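Local coordinates for glycosyl hydrolases family 2, sugar binding domain protein (Bacteroides uniformis str. 3978 T3 ii, PDB 6D1P) that probably hydrolyses O-glycosidic bonds as a family 2 glycoside hydrolase, a beta-glucuronidase of a human gut bacterium, at residues A339-E343 / E344-T348; F581-P584 / L585-D588; S796-D799 / S800-L804. All blocks are in the same frame, centred on the assembly; numbering follows the deposited sequence.

Interaction 1: residues A339-E343 / E344-T348; sequences AALTE and EMMRT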
# COMPACT_ATOMS: atom_id res chain seq x y z
N ALA A 339 -13.81 7.57 7.11
CA ALA A 339 -14.42 8.88 7.29
C ALA A 339 -15.49 9.21 6.24
O ALA A 339 -16.13 10.26 6.34
CB ALA A 339 -13.34 9.96 7.25
N ALA A 340 -15.70 8.36 5.23
CA ALA A 340 -16.58 8.71 4.11
C ALA A 340 -18.05 8.40 4.44
O ALA A 340 -18.71 7.57 3.82
CB ALA A 340 -16.12 7.99 2.85
N LEU A 341 -18.56 9.14 5.41
CA LEU A 341 -19.97 9.04 5.77
C LEU A 341 -20.80 9.88 4.82
O LEU A 341 -20.42 11.01 4.48
CB LEU A 341 -20.20 9.49 7.21
CG LEU A 341 -19.80 8.49 8.30
CD1 LEU A 341 -18.29 8.28 8.34
CD2 LEU A 341 -20.35 8.91 9.68
N THR A 342 -21.92 9.32 4.38
CA THR A 342 -22.93 10.04 3.64
C THR A 342 -23.85 10.81 4.59
O THR A 342 -23.89 10.56 5.80
CB THR A 342 -23.77 9.06 2.80
OG1 THR A 342 -24.49 8.17 3.68
CG2 THR A 342 -22.86 8.25 1.86
N GLU A 343 -24.56 11.79 4.04
CA GLU A 343 -25.54 12.53 4.83
C GLU A 343 -26.55 11.60 5.46
O GLU A 343 -26.89 11.74 6.65
CB GLU A 343 -26.24 13.58 3.97
CG GLU A 343 -27.52 14.09 4.62
CD GLU A 343 -28.14 15.27 3.88
OE1 GLU A 343 -27.59 15.70 2.84
OE2 GLU A 343 -29.18 15.78 4.37
N GLU A 344 -27.05 10.63 4.69
CA GLU A 344 -28.02 9.68 5.24
C GLU A 344 -27.44 8.93 6.43
O GLU A 344 -28.14 8.73 7.43
CB GLU A 344 -28.47 8.70 4.14
CG GLU A 344 -29.82 8.01 4.43
CD GLU A 344 -30.82 8.92 5.19
OE1 GLU A 344 -31.22 8.56 6.33
OE2 GLU A 344 -31.20 10.00 4.65
N MET A 345 -26.18 8.52 6.35
CA MET A 345 -25.57 7.84 7.49
C MET A 345 -25.54 8.74 8.72
O MET A 345 -25.78 8.28 9.84
CB MET A 345 -24.17 7.37 7.13
CG MET A 345 -24.19 6.17 6.23
SD MET A 345 -22.59 5.88 5.46
CE MET A 345 -21.67 5.25 6.86
N MET A 346 -25.25 10.03 8.53
CA MET A 346 -25.18 10.94 9.66
C MET A 346 -26.56 11.16 10.28
O MET A 346 -26.68 11.22 11.51
CB MET A 346 -24.55 12.26 9.22
CG MET A 346 -23.14 12.11 8.64
SD MET A 346 -22.41 13.74 8.28
CE MET A 346 -21.63 13.42 6.68
N ARG A 347 -27.61 11.26 9.46
CA ARG A 347 -28.98 11.35 9.98
C ARG A 347 -29.31 10.17 10.87
O ARG A 347 -29.78 10.33 12.01
CB ARG A 347 -30.00 11.41 8.85
CG ARG A 347 -30.17 12.76 8.22
CD ARG A 347 -31.60 12.95 7.74
NE ARG A 347 -31.95 14.37 7.82
CZ ARG A 347 -32.56 14.93 8.86
NH1 ARG A 347 -32.93 14.21 9.92
NH2 ARG A 347 -32.82 16.23 8.83
N THR A 348 -29.08 8.96 10.36
CA THR A 348 -29.36 7.76 11.13
C THR A 348 -28.66 7.78 12.48
O THR A 348 -29.27 7.46 13.51
CB THR A 348 -28.93 6.53 10.32
OG1 THR A 348 -29.76 6.41 9.16
CG2 THR A 348 -29.05 5.27 11.16
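Thr342 and Glu343 offer the first backbone carbonyls of helix 343-356: Met346 N bonds to Thr342 O at 3.1 Å, and Arg347 N reaches Glu343 O at 2.9 Å. Thr342 is the N-cap. Its hydroxyl, set between the backbone N and the carbonyl carbon (chi1 64°), faces into the first turn, where OG1 accepts from Met345 N at 3.2 Å. Met345 answers from its side: with CG beside the backbone N (chi1 -75°), it lies back along the cap and brings SD 3.7 Å from Thr342 N for a straight but weak hydrogen bond. The bend at chi3 (73°) then turns Met345 CE to Leu341 CG, 4.0 Å away, the two side chains crossing at about a right angle. Met346 touches the incoming loop, its CG 4.2 Å from Leu341 CB and its CE 3.5 Å from Leu341 O. The charged ends turn elsewhere, Glu343 to Arg30 and Arg347 to Glu378, both as salt bridges. Thr342 and Met345 thus form a capping box, with a methionine sulfur as its weak second acceptor, at the start of the helix in the beta-alpha-beta crossover from strand 321-329 to strand 360-362 of the TIM barrel.

Interaction 2: residues F581-P584 / L585-D588; sequences FSTP and LRPD
Hydrogen bonding centres on Thr583, the first residue of a type I beta turn that ends at Arg586. Its OG1 takes the N-H of Leu585, two residues on, at 3.2 Å and 169°, an almost straight bond that makes this an ST turn laid over the beta turn. The hydroxyl can do this because it stands anti to its own backbone nitrogen (chi1 169°), swung beside the carbonyl carbon and forward along the chain. The same oxygen is also hydrogen-bonded to Asp183 OD1, so two partners fix its rotation.

Apolar contacts flank this bond. The rotamer that sends OG1 forward puts the methyl between the backbone N and the carbonyl carbon, where Thr583 CG2 rests 3.8 Å from Arg586 CG. Leu585 crosses the threonine side chain at about a right angle, its CB 3.7 Å from Thr583 OG1. Pro584 and Leu585 lie side by side and point the same way, Pro584 CG being 4.2 Å from Leu585 CD2. A valine in place of Thr583 would probably leave the N-H of Leu585 and the carboxylate of Asp183 without their shared mate.

Contacts with the second subunit form the last group. Arg586, bent along its length, hydrogen-bonds through NH2 to Gly56 O of that subunit, while Leu585 and Pro587 pack on its Val61.

The turn starts the loop between antiparallel strands 581-582 and 594-595, with Thr583 and Arg586 both backbone-bonded to Tyr593. Its chemistry is thus divided: a buried hydroxyl satisfied by a backbone N-H and an aspartate, and a leucine, an arginine and a proline that also meet the second subunit.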
# COMPACT_ATOMS: atom_id res chain seq x y z
N PHE A 581 -15.01 2.89 17.21
CA PHE A 581 -14.39 3.55 16.08
C PHE A 581 -12.97 3.04 15.93
O PHE A 581 -12.38 2.50 16.87
CB PHE A 581 -14.40 5.07 16.25
CG PHE A 581 -13.48 5.55 17.32
CD1 PHE A 581 -13.91 5.61 18.64
CD2 PHE A 581 -12.16 5.91 17.02
CE1 PHE A 581 -13.05 6.03 19.64
CE2 PHE A 581 -11.30 6.33 18.01
CZ PHE A 581 -11.75 6.41 19.33
N SER A 582 -12.42 3.21 14.73
CA SER A 582 -11.09 2.69 14.46
C SER A 582 -10.00 3.61 15.02
O SER A 582 -10.09 4.84 14.93
CB SER A 582 -10.86 2.54 12.96
OG SER A 582 -9.53 2.11 12.69
N THR A 583 -8.97 3.00 15.59
CA THR A 583 -7.82 3.73 16.06
C THR A 583 -6.56 2.97 15.66
O THR A 583 -6.53 1.74 15.75
CB THR A 583 -7.84 3.92 17.57
OG1 THR A 583 -6.57 4.43 17.98
CG2 THR A 583 -8.12 2.61 18.27
N PRO A 584 -5.51 3.68 15.23
CA PRO A 584 -4.29 2.98 14.81
C PRO A 584 -3.50 2.45 15.98
O PRO A 584 -2.58 1.65 15.76
CB PRO A 584 -3.51 4.06 14.05
CG PRO A 584 -3.96 5.35 14.69
CD PRO A 584 -5.39 5.14 15.11
N LEU A 585 -3.85 2.85 17.20
CA LEU A 585 -3.03 2.63 18.38
C LEU A 585 -3.27 1.29 19.05
O LEU A 585 -2.48 0.89 19.90
CB LEU A 585 -3.27 3.73 19.41
CG LEU A 585 -3.04 5.16 18.96
CD1 LEU A 585 -3.08 6.04 20.17
CD2 LEU A 585 -1.70 5.31 18.19
N ARG A 586 -4.34 0.58 18.70
CA ARG A 586 -4.72 -0.63 19.41
C ARG A 586 -4.72 -1.83 18.46
O ARG A 586 -5.79 -2.40 18.16
CB ARG A 586 -6.10 -0.45 20.05
CG ARG A 586 -6.20 0.73 21.01
CD ARG A 586 -5.87 0.35 22.45
NE ARG A 586 -4.47 -0.02 22.63
CZ ARG A 586 -3.49 0.85 22.90
NH1 ARG A 586 -3.76 2.14 23.02
NH2 ARG A 586 -2.24 0.43 23.05
N PRO A 587 -3.54 -2.28 18.01
CA PRO A 587 -3.50 -3.49 17.15
C PRO A 587 -4.06 -4.73 17.82
O PRO A 587 -4.56 -5.63 17.14
CB PRO A 587 -2.01 -3.64 16.84
CG PRO A 587 -1.33 -2.98 18.01
CD PRO A 587 -2.18 -1.77 18.26
N ASP A 588 -4.01 -4.80 19.15
CA ASP A 588 -4.33 -6.04 19.85
C ASP A 588 -5.65 -5.97 20.59
O ASP A 588 -5.91 -6.86 21.41
CB ASP A 588 -3.20 -6.39 20.82
CG ASP A 588 -1.84 -6.57 20.13
OD1 ASP A 588 -1.77 -7.34 19.15
OD2 ASP A 588 -0.85 -5.92 20.56

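Interaction 3: residues S796-D799 / S800-L804; sequences SASD and SKRIL
Asp799 binds the backbone of Arg802, Ile803 and Leu804 in a local, polar turn contact, at the end of strand 793-799 where the chain reverses into strand 807-811, a beta hairpin. A type I beta turn runs from Asp799 to Arg802, closed by Arg802 N on Asp799 O at 2.7 Å. Arg802 has left-handed backbone angles, which carry the chain round so that the next two N-H groups face the aspartate. The carboxylate receives both. Placed between the backbone N and the carbonyl carbon (chi1 67°), it uses the syn lone pair of OD2 for Ile803 N at 2.8 Å, while Leu804 N comes to OD1 from above the carboxylate plane, also at 2.8 Å. Three bonds to one residue thus hold the loop in shape, and the two N-H groups probably help to stabilise the charge of this buried carboxylate. Alkyl groups border it too, with Leu804 CB 3.3 Å from Asp799 OD1. On the other side of the turn the guanidinium of Arg802 is laid flat over Ser798, whose OG lies 4.0 Å from the Arg802 plane, offset toward its rim; that hydroxyl bonds to Thr806 OG1. Strand 793-799 runs between strands 751-756 and 807-811, and Leu804 leans on Ile719 and Leu737 from strands 718-723 and 730-738, while Arg802 packs on Asp758 of the second subunit.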
# COMPACT_ATOMS: atom_id res chain seq x y z
N SER A 796 -12.66 -21.39 6.92
CA SER A 796 -11.79 -21.96 7.94
C SER A 796 -11.77 -21.08 9.19
O SER A 796 -11.87 -19.86 9.11
CB SER A 796 -10.36 -22.13 7.40
OG SER A 796 -9.77 -20.88 7.13
N ALA A 797 -11.60 -21.72 10.35
CA ALA A 797 -11.42 -20.99 11.60
C ALA A 797 -10.26 -21.59 12.38
O ALA A 797 -10.18 -22.82 12.53
CB ALA A 797 -12.69 -20.99 12.47
N SER A 798 -9.37 -20.73 12.87
CA SER A 798 -8.22 -21.13 13.66
C SER A 798 -8.07 -20.21 14.87
O SER A 798 -8.50 -19.05 14.84
CB SER A 798 -6.94 -21.08 12.83
OG SER A 798 -7.21 -21.50 11.51
N ASP A 799 -7.46 -20.74 15.92
CA ASP A 799 -6.93 -19.88 16.97
C ASP A 799 -5.64 -19.26 16.47
O ASP A 799 -4.79 -19.95 15.90
CB ASP A 799 -6.70 -20.65 18.27
CG ASP A 799 -5.59 -21.66 18.15
OD1 ASP A 799 -5.72 -22.61 17.35
OD2 ASP A 799 -4.57 -21.49 18.86
N SER A 800 -5.51 -17.95 16.66
CA SER A 800 -4.34 -17.25 16.12
C SER A 800 -3.04 -17.87 16.62
O SER A 800 -2.03 -17.84 15.90
CB SER A 800 -4.43 -15.77 16.46
OG SER A 800 -5.69 -15.28 16.04
N LYS A 801 -3.05 -18.44 17.82
CA LYS A 801 -1.86 -19.08 18.37
C LYS A 801 -1.58 -20.45 17.75
O LYS A 801 -0.53 -21.02 18.03
CB LYS A 801 -2.01 -19.21 19.89
CG LYS A 801 -2.04 -17.86 20.59
CD LYS A 801 -1.98 -17.99 22.10
CE LYS A 801 -1.34 -16.75 22.72
NZ LYS A 801 -1.42 -16.76 24.22
N ARG A 802 -2.50 -20.99 16.95
CA ARG A 802 -2.28 -22.23 16.19
C ARG A 802 -2.08 -23.44 17.09
O ARG A 802 -1.45 -24.42 16.67
CB ARG A 802 -1.08 -22.09 15.24
CG ARG A 802 -1.33 -21.16 14.08
CD ARG A 802 -2.66 -21.47 13.40
NE ARG A 802 -2.84 -20.64 12.21
CZ ARG A 802 -3.16 -21.10 11.00
NH1 ARG A 802 -3.36 -22.41 10.80
NH2 ARG A 802 -3.29 -20.25 9.98
N ILE A 803 -2.59 -23.41 18.31
CA ILE A 803 -2.51 -24.60 19.16
C ILE A 803 -3.68 -25.55 18.90
O ILE A 803 -3.52 -26.76 19.05
CB ILE A 803 -2.41 -24.21 20.65
CG1 ILE A 803 -3.59 -23.32 21.07
CG2 ILE A 803 -1.06 -23.55 20.93
CD1 ILE A 803 -3.56 -22.88 22.54
N LEU A 804 -4.83 -25.04 18.51
CA LEU A 804 -5.92 -25.93 18.14
C LEU A 804 -5.83 -26.24 16.66
O LEU A 804 -5.21 -25.50 15.89
CB LEU A 804 -7.28 -25.31 18.48
CG LEU A 804 -7.44 -24.60 19.83
CD1 LEU A 804 -8.84 -24.00 19.98
CD2 LEU A 804 -7.14 -25.56 20.97

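Reading from the N terminus, the three contacts follow in series, none nested in or crossing another. Interaction 1 starts the helix that leads from strand 321-329 towards strand 360-362 in the barrel. More than 200 residues later, interaction 2 turns the chain after strand 581-582, on its way to strand 594-595; its nearest atoms are about 8 Å from those of interaction 1. Interaction 3 comes near the C terminus, reversing the chain between strands 793-799 and 807-811 of an antiparallel sheet. Its centre is about 22 Å from that of interaction 2 and 37 Å from that of interaction 1. Interactions 2 and 3 both touch the second subunit; interaction 1 does not.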